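Local atomic coordinates of protein kinase A regulatory subunit, putative (Trypanosoma cruzi, PDB entry 6FTF), a protein that is the regulatory subunit of a cAMP-independent protein kinase A and binds the nucleoside analogue 7-cyano-7-deazainosine at two separate sites. Residues I54-G59 against R142-G147; V163-G168 against M266-V271; E184-G189 against W201-M206. One frame throughout, in Å; residues are numbered along the deposited sequence.

Contact 1: I54-G59 against R142-G147; sequences IKVVAG and RNLVMG
Val56 and Val57 of helix 51-60 meet Leu144 and Val145 of helix 138-145 in a small apolar contact. It buries 133 Å² in total, and the two touching pairs are both methyl to methyl. On the outer side, Val56 CG1 lies 3.7 Å from Leu144 CD1. The two side chains cross at about a right angle, and both residues are partly exposed. On the inner side, Val57 CG2 comes to 3.8 Å from Val145 CG2, again with the side chains crossing nearly square. Both valines of this pair are buried. Val57 chi1 of 170° sets CG2 opposite the carbonyl carbon, and that branch faces the second helix. Val145 has almost the same rotamer and also offers CG2.

The backbones stay well separated, with Val57 CA 7.6 Å from Leu144 CA. The first helix keeps its own backbone bonds, such as Ala58 N to Ile54 O. Leu136 of strand 130-137 touches both Val57 and Val145. The contact thus joins the helix before the first beta roll to the one after it. Its chemistry implies cohesion by dispersion and burial of methyl groups, without charge or directional bonds.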
ATOM      1  N   ILE A  54      -1.717   9.244 -13.287  1.00 10.63           N
ATOM      2  CA  ILE A  54      -2.650   8.131 -13.070  1.00 10.85           C
ATOM      3  C   ILE A  54      -3.627   8.037 -14.230  1.00 10.04           C
ATOM      4  O   ILE A  54      -3.926   6.945 -14.730  1.00 10.92           O
ATOM      5  CB  ILE A  54      -3.401   8.307 -11.728  1.00 11.54           C
ATOM      6  CG1 ILE A  54      -2.479   8.011 -10.536  1.00 11.54           C
ATOM      7  CG2 ILE A  54      -4.674   7.435 -11.685  1.00 13.48           C
ATOM      8  CD1 ILE A  54      -2.141   6.556 -10.361  1.00 13.68           C
ATOM      9  N   LYS A  55      -4.178   9.181 -14.646  1.00 10.93           N
ATOM     10  CA  LYS A  55      -5.173   9.162 -15.707  1.00 10.85           C
ATOM     11  C   LYS A  55      -4.548   8.838 -17.064  1.00 11.37           C
ATOM     12  O   LYS A  55      -5.194   8.179 -17.885  1.00 11.31           O
ATOM     13  CB  LYS A  55      -5.999  10.447 -15.688  1.00 13.35           C
ATOM     14  CG  LYS A  55      -6.888  10.512 -14.453  1.00 17.00           C
ATOM     15  CD  LYS A  55      -7.637  11.826 -14.319  1.00 25.38           C
ATOM     16  CE  LYS A  55      -8.787  11.921 -15.299  1.00 34.78           C
ATOM     17  NZ  LYS A  55      -9.535  13.210 -15.142  1.00 36.02           N
ATOM     18  N   VAL A  56      -3.299   9.247 -17.309  1.00 10.54           N
ATOM     19  CA  VAL A  56      -2.606   8.822 -18.526  1.00  9.65           C
ATOM     20  C   VAL A  56      -2.471   7.307 -18.554  1.00 10.18           C
ATOM     21  O   VAL A  56      -2.735   6.653 -19.571  1.00 11.29           O
ATOM     22  CB  VAL A  56      -1.227   9.505 -18.641  1.00 11.59           C
ATOM     23  CG1 VAL A  56      -0.416   8.914 -19.779  1.00 13.56           C
ATOM     24  CG2 VAL A  56      -1.374  11.007 -18.835  1.00 13.12           C
ATOM     25  N   VAL A  57      -2.020   6.727 -17.445  1.00  9.85           N
ATOM     26  CA  VAL A  57      -1.847   5.284 -17.369  1.00 10.46           C
ATOM     27  C   VAL A  57      -3.183   4.589 -17.596  1.00 10.76           C
ATOM     28  O   VAL A  57      -3.280   3.630 -18.369  1.00 11.20           O
ATOM     29  CB  VAL A  57      -1.204   4.902 -16.023  1.00 12.24           C
ATOM     30  CG1 VAL A  57      -1.230   3.406 -15.817  1.00 13.30           C
ATOM     31  CG2 VAL A  57       0.238   5.407 -15.956  1.00 14.21           C
ATOM     32  N   ALA A  58      -4.241   5.066 -16.940  1.00 10.09           N
ATOM     33  CA  ALA A  58      -5.573   4.504 -17.141  1.00 11.19           C
ATOM     34  C   ALA A  58      -5.981   4.544 -18.602  1.00 10.85           C
ATOM     35  O   ALA A  58      -6.511   3.558 -19.141  1.00 12.09           O
ATOM     36  CB  ALA A  58      -6.598   5.194 -16.245  1.00 11.62           C
ATOM     37  N   GLY A  59      -5.739   5.664 -19.268  1.00 11.11           N
ATOM     38  CA  GLY A  59      -6.062   5.776 -20.675  1.00 11.09           C
ATOM     39  C   GLY A  59      -5.335   4.776 -21.540  1.00 10.43           C
ATOM     40  O   GLY A  59      -5.844   4.374 -22.588  1.00 11.66           O
ATOM     41  N   ARG A 142       7.414   1.119 -18.044  1.00 10.87           N
ATOM     42  CA  ARG A 142       8.804   1.492 -17.786  1.00 11.36           C
ATOM     43  C   ARG A 142       9.018   2.994 -17.847  1.00 11.39           C
ATOM     44  O   ARG A 142       9.847   3.526 -17.096  1.00 13.09           O
ATOM     45  CB  ARG A 142       9.747   0.783 -18.755  1.00 14.28           C
ATOM     46  CG  ARG A 142       9.751  -0.722 -18.558  1.00 16.67           C
ATOM     47  CD  ARG A 142      10.791  -1.442 -19.384  1.00 25.64           C
ATOM     48  NE  ARG A 142      12.153  -1.150 -18.932  1.00 38.22           N
ATOM     49  CZ  ARG A 142      13.082  -0.519 -19.651  1.00 44.83           C
ATOM     50  NH1 ARG A 142      12.832  -0.106 -20.888  1.00 42.22           N
ATOM     51  NH2 ARG A 142      14.284  -0.310 -19.127  1.00 47.14           N
ATOM     52  N   ASN A 143       8.310   3.693 -18.733  1.00 11.31           N
ATOM     53  CA  ASN A 143       8.541   5.122 -18.906  1.00 11.24           C
ATOM     54  C   ASN A 143       7.772   5.960 -17.903  1.00 12.89           C
ATOM     55  O   ASN A 143       8.290   6.985 -17.439  1.00 16.53           O
ATOM     56  CB  ASN A 143       8.152   5.561 -20.310  1.00 14.47           C
ATOM     57  CG  ASN A 143       9.234   5.316 -21.297  1.00 14.14           C
ATOM     58  OD1 ASN A 143      10.131   6.154 -21.472  1.00 16.30           O
ATOM     59  ND2 ASN A 143       9.191   4.168 -21.941  1.00 15.78           N
ATOM     60  N   LEU A 144       6.543   5.574 -17.569  1.00 12.48           N
ATOM     61  CA  LEU A 144       5.676   6.430 -16.774  1.00 13.10           C
ATOM     62  C   LEU A 144       5.416   5.943 -15.360  1.00 14.35           C
ATOM     63  O   LEU A 144       5.043   6.760 -14.505  1.00 19.62           O
ATOM     64  CB  LEU A 144       4.323   6.608 -17.465  1.00 16.14           C
ATOM     65  CG  LEU A 144       4.341   7.194 -18.870  1.00 20.68           C
ATOM     66  CD1 LEU A 144       2.913   7.456 -19.280  1.00 25.90           C
ATOM     67  CD2 LEU A 144       5.165   8.471 -18.949  1.00 27.36           C
ATOM     68  N   VAL A 145       5.562   4.661 -15.079  1.00 11.57           N
ATOM     69  CA  VAL A 145       5.187   4.116 -13.785  1.00 12.19           C
ATOM     70  C   VAL A 145       6.398   3.781 -12.933  1.00 11.68           C
ATOM     71  O   VAL A 145       6.475   4.178 -11.770  1.00 14.24           O
ATOM     72  CB  VAL A 145       4.277   2.888 -13.947  1.00 10.42           C
ATOM     73  CG1 VAL A 145       3.879   2.346 -12.566  1.00 13.00           C
ATOM     74  CG2 VAL A 145       3.055   3.234 -14.762  1.00 12.15           C
ATOM     75  N   MET A 146       7.343   3.031 -13.483  1.00 11.30           N
ATOM     76  CA  MET A 146       8.344   2.384 -12.646  1.00 11.75           C
ATOM     77  C   MET A 146       9.140   3.395 -11.824  1.00 11.88           C
ATOM     78  O   MET A 146       9.361   3.197 -10.621  1.00 11.06           O
ATOM     79  CB  MET A 146       9.263   1.551 -13.519  1.00 13.62           C
ATOM     80  CG  MET A 146      10.317   0.851 -12.718  1.00 16.42           C
ATOM     81  SD  MET A 146      11.141  -0.376 -13.711  0.80 16.07           S
ATOM     82  CE  MET A 146      12.468  -0.846 -12.605  1.00 25.52           C
ATOM     83  N   GLY A 147       9.609   4.460 -12.456  1.00 10.98           N
ATOM     84  CA  GLY A 147      10.263   5.510 -11.703  1.00 11.83           C
ATOM     85  C   GLY A 147      11.384   4.965 -10.855  1.00 10.97           C
ATOM     86  O   GLY A 147      12.210   4.177 -11.326  1.00 11.85           O
TER

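Contact 2: V163-G168 against M266-V271; sequences VPFLGG and MCLGPV
Leu166 and Leu268 have like rotamers. In each, chi1 (-59° and -66°) sets CG opposite the carbonyl carbon, and an extended chi2 then sets the delta methyls, of which the CD2 pair touches. The methyls meet at 3.7 Å, Leu166 CD2 to Leu268 CD2, with the side chains crossing at a slant. Leu166 belongs to the 3-10 segment 164-166 between helices 149-160 and 171-178. This helix, 3-10 turn, helix order matches the N3A motif of cyclic nucleotide-binding domains. The partner segment runs from helix 264-268, after strand 254-260, into the turn before helix 272-275.

Each side is held in shape by its own backbone. Leu166 N bonds to Val163 O in the 3-10 turn, and Val271 N bonds to Leu268 O at 2.8 Å. Val271 occupies the N-cap position of helix 272-275.

The Phe165 ring fits beside this leucine pair. Its CE2 is 4.3 Å from Leu268 CD2, and its CD2 is the same distance from Val271 CG2. Both methyls approach the ring obliquely. Leu166 CD2 sits over one ring face, 3.5 Å above its plane and offset toward the rim. The ring of His232 also meets Phe165, with the planes at about 55°.

All four touching residues are buried, and the interaction is apolar. The contact fastens the N3A turn to the helical segment that follows the beta roll of the same domain. Val271 also reaches the backbone: its CG1 methyl lies 3.7 Å from the carbonyl oxygen Phe165 O.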
ATOM      1  N   VAL A 163      11.393  -5.226  11.553  1.00 10.21           N
ATOM      2  CA  VAL A 163      10.261  -4.642  12.246  1.00 10.88           C
ATOM      3  C   VAL A 163       9.377  -5.756  12.824  1.00  9.68           C
ATOM      4  O   VAL A 163       8.832  -6.555  12.045  1.00 10.02           O
ATOM      5  CB  VAL A 163       9.439  -3.736  11.320  1.00  9.30           C
ATOM      6  CG1 VAL A 163       8.149  -3.301  11.991  1.00 11.46           C
ATOM      7  CG2 VAL A 163      10.269  -2.522  10.903  1.00 11.47           C
ATOM      8  N   PRO A 164       9.156  -5.808  14.146  1.00 12.44           N
ATOM      9  CA  PRO A 164       8.401  -6.949  14.710  1.00 12.47           C
ATOM     10  C   PRO A 164       7.033  -7.199  14.085  1.00 11.89           C
ATOM     11  O   PRO A 164       6.728  -8.355  13.778  1.00 13.04           O
ATOM     12  CB  PRO A 164       8.336  -6.618  16.207  1.00 15.44           C
ATOM     13  CG  PRO A 164       9.600  -5.867  16.450  1.00 16.89           C
ATOM     14  CD  PRO A 164       9.792  -5.006  15.212  1.00 14.56           C
ATOM     15  N   PHE A 165       6.195  -6.183  13.912  1.00 11.39           N
ATOM     16  CA  PHE A 165       4.830  -6.454  13.481  1.00 11.79           C
ATOM     17  C   PHE A 165       4.750  -6.897  12.032  1.00 11.84           C
ATOM     18  O   PHE A 165       3.692  -7.374  11.609  1.00 12.87           O
ATOM     19  CB  PHE A 165       3.891  -5.275  13.780  1.00 15.59           C
ATOM     20  CG  PHE A 165       3.817  -4.210  12.705  1.00 13.76           C
ATOM     21  CD1 PHE A 165       4.756  -3.182  12.645  1.00 15.52           C
ATOM     22  CD2 PHE A 165       2.775  -4.187  11.817  1.00 15.19           C
ATOM     23  CE1 PHE A 165       4.645  -2.182  11.686  1.00 14.68           C
ATOM     24  CE2 PHE A 165       2.668  -3.194  10.869  1.00 17.20           C
ATOM     25  CZ  PHE A 165       3.616  -2.192  10.810  1.00 17.07           C
ATOM     26  N   LEU A 166       5.853  -6.807  11.285  1.00 10.83           N
ATOM     27  CA  LEU A 166       5.898  -7.250   9.901  1.00 10.32           C
ATOM     28  C   LEU A 166       6.549  -8.613   9.738  1.00 10.59           C
ATOM     29  O   LEU A 166       6.716  -9.088   8.603  1.00 10.65           O
ATOM     30  CB  LEU A 166       6.645  -6.229   9.044  1.00 10.36           C
ATOM     31  CG  LEU A 166       6.047  -4.824   9.050  1.00 11.69           C
ATOM     32  CD1 LEU A 166       6.955  -3.885   8.299  1.00 11.92           C
ATOM     33  CD2 LEU A 166       4.661  -4.793   8.460  1.00 12.52           C
ATOM     34  N   GLY A 167       6.872  -9.287  10.837  1.00 11.13           N
ATOM     35  CA  GLY A 167       7.617 -10.527  10.755  1.00 14.54           C
ATOM     36  C   GLY A 167       6.896 -11.639  10.035  1.00 15.41           C
ATOM     37  O   GLY A 167       7.550 -12.567   9.540  1.00 21.06           O
ATOM     38  N   GLY A 168       5.581 -11.571   9.955  1.00 13.19           N
ATOM     39  CA  GLY A 168       4.836 -12.574   9.224  1.00 17.60           C
ATOM     40  C   GLY A 168       4.772 -12.368   7.722  1.00 16.96           C
ATOM     41  O   GLY A 168       4.332 -13.287   7.019  1.00 19.95           O
ATOM     42  N   MET A 266      -4.019  -3.249   0.848  1.00 11.55           N
ATOM     43  CA  MET A 266      -3.151  -4.054  -0.003  0.57 13.27           C
ATOM     44  C   MET A 266      -1.877  -4.450   0.722  0.88 13.25           C
ATOM     45  O   MET A 266      -1.435  -5.599   0.623  0.85 15.63           O
ATOM     46  CB  MET A 266      -2.816  -3.346  -1.316  0.57 13.69           C
ATOM     47  CG  MET A 266      -1.842  -4.154  -2.180  0.57 12.11           C
ATOM     48  SD  MET A 266      -1.827  -3.688  -3.934  0.57 10.86           S
ATOM     49  CE  MET A 266      -0.265  -4.397  -4.354  0.57 27.08           C
ATOM     50  N   CYS A 267      -1.263  -3.529   1.440  1.00 12.18           N
ATOM     51  CA  CYS A 267       0.076  -3.715   2.014  0.66 12.91           C
ATOM     52  C   CYS A 267       0.037  -4.446   3.345  0.93 12.96           C
ATOM     53  O   CYS A 267       0.940  -5.217   3.684  0.84 13.15           O
ATOM     54  CB  CYS A 267       0.693  -2.354   2.319  0.66 12.94           C
ATOM     55  SG  CYS A 267       1.084  -1.409   0.894  0.66 14.60           S
ATOM     56  N   LEU A 268      -0.958  -4.113   4.160  1.00 13.74           N
ATOM     57  CA  LEU A 268      -0.979  -4.579   5.535  1.00 14.93           C
ATOM     58  C   LEU A 268      -2.161  -5.475   5.834  1.00 14.56           C
ATOM     59  O   LEU A 268      -2.282  -5.960   6.963  1.00 15.59           O
ATOM     60  CB  LEU A 268      -0.914  -3.409   6.522  1.00 14.21           C
ATOM     61  CG  LEU A 268       0.402  -2.630   6.507  1.00 12.89           C
ATOM     62  CD1 LEU A 268       0.356  -1.546   7.556  1.00 14.79           C
ATOM     63  CD2 LEU A 268       1.621  -3.531   6.730  1.00 13.82           C
ATOM     64  N   GLY A 269      -2.996  -5.768   4.836  1.00 16.58           N
ATOM     65  CA  GLY A 269      -4.069  -6.717   4.988  1.00 16.51           C
ATOM     66  C   GLY A 269      -3.648  -7.981   5.710  1.00 17.51           C
ATOM     67  O   GLY A 269      -4.334  -8.461   6.621  1.00 17.81           O
ATOM     68  N   PRO A 270      -2.501  -8.551   5.332  1.00 17.27           N
ATOM     69  CA  PRO A 270      -2.063  -9.800   5.977  1.00 19.40           C
ATOM     70  C   PRO A 270      -1.692  -9.658   7.453  1.00 19.61           C
ATOM     71  O   PRO A 270      -1.564 -10.684   8.139  1.00 23.19           O
ATOM     72  CB  PRO A 270      -0.859 -10.240   5.132  1.00 26.35           C
ATOM     73  CG  PRO A 270      -1.044  -9.557   3.824  1.00 26.80           C
ATOM     74  CD  PRO A 270      -1.697  -8.242   4.135  1.00 23.71           C
ATOM     75  N   VAL A 271      -1.513  -8.443   7.971  1.00 15.24           N
ATOM     76  CA  VAL A 271      -1.185  -8.269   9.379  1.00 15.73           C
ATOM     77  C   VAL A 271      -2.274  -7.520  10.134  1.00 13.82           C
ATOM     78  O   VAL A 271      -2.051  -7.085  11.261  1.00 14.20           O
ATOM     79  CB  VAL A 271       0.201  -7.630   9.588  1.00 20.01           C
ATOM     80  CG1 VAL A 271       1.296  -8.547   9.030  1.00 25.56           C
ATOM     81  CG2 VAL A 271       0.266  -6.262   8.962  1.00 19.78           C
TER

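Contact 3: E184-G189 against W201-M206; sequences EEFSPG and WLYIIM
Phe186 and Tyr203 make the tightly packed part of this contact. Phe186 CZ lies 4.2 Å from Tyr203 CE2, which approaches the Phe186 ring at its edge, near the ring plane. The two side chains cross at about a right angle, and both residues are buried. They come from strands 181-186 and 201-205, which are not neighbours in their sheet. Strand 254-260 runs between them, so the side chains meet across it, where Tyr203 touches Thr256 and Lys258. Ile192 of strand 191-193 touches both rings. This is core packing inside the beta roll of the second cyclic nucleotide-binding domain.

The Glu184 side is looser and partly exposed. With CG anti to the backbone N (chi1 -173°) and the chain extended, the carboxylate reaches the edge of the tyrosine ring. Glu184 OE2 is 4.0 Å from Tyr203 CE2, and the carboxylate and ring planes are 48° apart. A water lies in the ring plane, between Glu184 OE2 and Tyr203 OH. Its distances to both are very short, so the details of this bridge are doubtful.

The main polar partner of Glu184 OE2 is Lys258 NZ, in a salt bridge. The chemistry implies an apolar ring core bordered by this bridge, in which Lys258 would probably offset the carboxylate's charge.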
ATOM      1  N   GLU A 184       9.504  10.625   6.314  1.00 10.02           N
ATOM      2  CA  GLU A 184       9.291  11.961   6.847  1.00 10.16           C
ATOM      3  C   GLU A 184       9.995  12.035   8.185  1.00  9.86           C
ATOM      4  O   GLU A 184       9.908  11.099   8.989  1.00 11.40           O
ATOM      5  CB  GLU A 184       7.803  12.271   7.004  1.00 12.08           C
ATOM      6  CG  GLU A 184       7.585  13.718   7.406  1.00 15.30           C
ATOM      7  CD  GLU A 184       6.142  14.169   7.339  1.00 13.90           C
ATOM      8  OE1 GLU A 184       5.909  15.388   7.519  1.00 18.84           O
ATOM      9  OE2 GLU A 184       5.240  13.335   7.125  1.00 16.40           O
ATOM     10  N   GLU A 185      10.669  13.155   8.423  1.00 10.90           N
ATOM     11  CA  GLU A 185      11.405  13.386   9.653  1.00 11.40           C
ATOM     12  C   GLU A 185      10.743  14.505  10.449  1.00 10.94           C
ATOM     13  O   GLU A 185      10.100  15.398   9.882  1.00 12.35           O
ATOM     14  CB  GLU A 185      12.867  13.734   9.369  1.00 13.03           C
ATOM     15  CG  GLU A 185      13.555  12.686   8.517  1.00 16.04           C
ATOM     16  CD  GLU A 185      15.082  12.735   8.548  1.00 27.14           C
ATOM     17  OE1 GLU A 185      15.676  13.394   9.433  1.00 21.62           O
ATOM     18  OE2 GLU A 185      15.693  12.083   7.672  1.00 32.08           O
ATOM     19  N   PHE A 186      10.895  14.423  11.765  1.00  9.73           N
ATOM     20  CA  PHE A 186      10.269  15.350  12.701  1.00  9.96           C
ATOM     21  C   PHE A 186      11.287  15.747  13.752  1.00 10.25           C
ATOM     22  O   PHE A 186      11.988  14.892  14.301  1.00 11.59           O
ATOM     23  CB  PHE A 186       9.074  14.699  13.396  1.00 10.02           C
ATOM     24  CG  PHE A 186       7.990  14.262  12.435  1.00  9.39           C
ATOM     25  CD1 PHE A 186       8.011  12.998  11.864  1.00 10.21           C
ATOM     26  CD2 PHE A 186       6.974  15.120  12.058  1.00 10.43           C
ATOM     27  CE1 PHE A 186       7.033  12.605  10.991  1.00 10.14           C
ATOM     28  CE2 PHE A 186       6.002  14.726  11.172  1.00 12.17           C
ATOM     29  CZ  PHE A 186       6.040  13.467  10.627  1.00 10.93           C
ATOM     30  N   SER A 187      11.358  17.038  14.042  1.00 10.69           N
ATOM     31  CA  SER A 187      12.177  17.502  15.146  0.52 11.11           C
ATOM     32  C   SER A 187      11.420  17.344  16.460  1.00 10.78           C
ATOM     33  O   SER A 187      10.191  17.249  16.477  1.00 10.61           O
ATOM     34  CB  SER A 187      12.586  18.959  14.945  0.52 12.94           C
ATOM     35  OG  SER A 187      11.491  19.769  14.594  0.52 15.42           O
ATOM     36  N   PRO A 188      12.137  17.323  17.588  1.00 11.78           N
ATOM     37  CA  PRO A 188      11.455  17.174  18.875  1.00 12.29           C
ATOM     38  C   PRO A 188      10.384  18.237  19.037  1.00 10.79           C
ATOM     39  O   PRO A 188      10.613  19.419  18.771  1.00 12.39           O
ATOM     40  CB  PRO A 188      12.580  17.367  19.901  1.00 14.23           C
ATOM     41  CG  PRO A 188      13.822  17.088  19.185  1.00 13.41           C
ATOM     42  CD  PRO A 188      13.598  17.433  17.746  1.00 13.36           C
ATOM     43  N   GLY A 189       9.215  17.830  19.500  1.00 10.37           N
ATOM     44  CA  GLY A 189       8.108  18.737  19.707  1.00 10.65           C
ATOM     45  C   GLY A 189       7.206  18.936  18.512  1.00  9.54           C
ATOM     46  O   GLY A 189       6.134  19.529  18.658  1.00 10.21           O
ATOM     47  N   TRP A 201      -2.795   8.619   7.559  1.00 10.83           N
ATOM     48  CA  TRP A 201      -1.399   8.229   7.485  1.00  9.79           C
ATOM     49  C   TRP A 201      -1.009   7.289   8.613  1.00 10.36           C
ATOM     50  O   TRP A 201      -1.308   7.542   9.784  1.00 12.12           O
ATOM     51  CB  TRP A 201      -0.521   9.469   7.588  1.00 13.11           C
ATOM     52  CG  TRP A 201      -0.702  10.436   6.461  1.00 15.34           C
ATOM     53  CD1 TRP A 201      -1.318  11.657   6.507  1.00 16.61           C
ATOM     54  CD2 TRP A 201      -0.227  10.271   5.124  1.00 14.44           C
ATOM     55  NE1 TRP A 201      -1.245  12.266   5.268  1.00 17.71           N
ATOM     56  CE2 TRP A 201      -0.580  11.434   4.405  1.00 17.81           C
ATOM     57  CE3 TRP A 201       0.479   9.261   4.466  1.00 14.48           C
ATOM     58  CZ2 TRP A 201      -0.271  11.597   3.052  1.00 18.16           C
ATOM     59  CZ3 TRP A 201       0.785   9.428   3.118  1.00 16.58           C
ATOM     60  CH2 TRP A 201       0.424  10.593   2.436  1.00 18.18           C
ATOM     61  N   LEU A 202      -0.302   6.230   8.253  1.00  9.68           N
ATOM     62  CA  LEU A 202       0.285   5.298   9.200  1.00 10.08           C
ATOM     63  C   LEU A 202       1.792   5.481   9.144  1.00  9.85           C
ATOM     64  O   LEU A 202       2.373   5.591   8.059  1.00 11.83           O
ATOM     65  CB  LEU A 202      -0.112   3.857   8.862  1.00 10.33           C
ATOM     66  CG  LEU A 202       0.348   2.735   9.789  1.00 12.36           C
ATOM     67  CD1 LEU A 202      -0.618   1.548   9.730  1.00 13.47           C
ATOM     68  CD2 LEU A 202       1.744   2.276   9.431  1.00 13.16           C
ATOM     69  N   TYR A 203       2.422   5.539  10.306  1.00  8.21           N
ATOM     70  CA  TYR A 203       3.850   5.795  10.419  1.00  7.93           C
ATOM     71  C   TYR A 203       4.510   4.622  11.120  1.00  8.96           C
ATOM     72  O   TYR A 203       4.017   4.154  12.153  1.00 10.41           O
ATOM     73  CB  TYR A 203       4.103   7.068  11.237  1.00  9.53           C
ATOM     74  CG  TYR A 203       3.522   8.324  10.637  1.00  8.59           C
ATOM     75  CD1 TYR A 203       2.221   8.690  10.896  1.00  8.60           C
ATOM     76  CD2 TYR A 203       4.272   9.133   9.805  1.00  9.89           C
ATOM     77  CE1 TYR A 203       1.683   9.828  10.340  1.00  9.48           C
ATOM     78  CE2 TYR A 203       3.739  10.267   9.244  1.00 10.54           C
ATOM     79  CZ  TYR A 203       2.452  10.606   9.513  1.00 10.22           C
ATOM     80  OH  TYR A 203       1.902  11.758   8.951  1.00 12.26           O
ATOM     81  N   ILE A 204       5.628   4.158  10.575  1.00  7.67           N
ATOM     82  CA  ILE A 204       6.479   3.186  11.245  1.00  7.90           C
ATOM     83  C   ILE A 204       7.722   3.937  11.673  1.00  8.08           C
ATOM     84  O   ILE A 204       8.350   4.624  10.859  1.00  8.70           O
ATOM     85  CB  ILE A 204       6.836   2.009  10.329  1.00  8.23           C
ATOM     86  CG1 ILE A 204       5.577   1.392   9.705  1.00  9.42           C
ATOM     87  CG2 ILE A 204       7.635   0.993  11.113  1.00 10.33           C
ATOM     88  CD1 ILE A 204       5.865   0.316   8.668  1.00 12.34           C
ATOM     89  N   ILE A 205       8.052   3.858  12.947  1.00  8.27           N
ATOM     90  CA  ILE A 205       9.175   4.621  13.474  1.00  8.36           C
ATOM     91  C   ILE A 205      10.486   3.940  13.093  1.00  8.24           C
ATOM     92  O   ILE A 205      10.785   2.833  13.547  1.00  9.63           O
ATOM     93  CB  ILE A 205       9.055   4.810  14.989  1.00  8.33           C
ATOM     94  CG1 ILE A 205       7.721   5.485  15.319  1.00  8.67           C
ATOM     95  CG2 ILE A 205      10.235   5.634  15.506  1.00  9.11           C
ATOM     96  CD1 ILE A 205       7.416   5.542  16.793  1.00 11.72           C
ATOM     97  N   MET A 206      11.300   4.627  12.293  1.00  8.55           N
ATOM     98  CA  MET A 206      12.620   4.131  11.928  1.00  9.65           C
ATOM     99  C   MET A 206      13.676   4.535  12.939  1.00 10.46           C
ATOM    100  O   MET A 206      14.655   3.801  13.134  1.00 11.99           O
ATOM    101  CB  MET A 206      13.018   4.625  10.530  1.00  9.64           C
ATOM    102  CG  MET A 206      12.072   4.155   9.441  1.00 10.62           C
ATOM    103  SD  MET A 206      12.505   4.699   7.779  1.00 14.73           S
ATOM    104  CE  MET A 206      13.894   3.624   7.416  1.00 18.54           C
TER
HETATM  105  O   HOH W   1       2.943  13.685   7.770  1.00 39.54           O

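Overall arrangement
The three contacts follow the two-domain layout of the chain. Contact 1 closes first and belongs to the first domain. Contact 2 opens next, and contact 3 is nested inside the loop it closes; both belong to the second domain. Contact 1 is far from the others, with centres about 27 Å from contact 2 and about 29 Å from contact 3, and touches neither. Contacts 2 and 3 have centres about 19 Å apart and do touch. Strand 201-205 joins them: Leu202 packs on Leu268 and Ile204 on Phe165, while Tyr203 serves contact 3. Strand 254-260 also meets both, through Leu268 and Tyr203, whereas contact 1 pairs helices of the first domain.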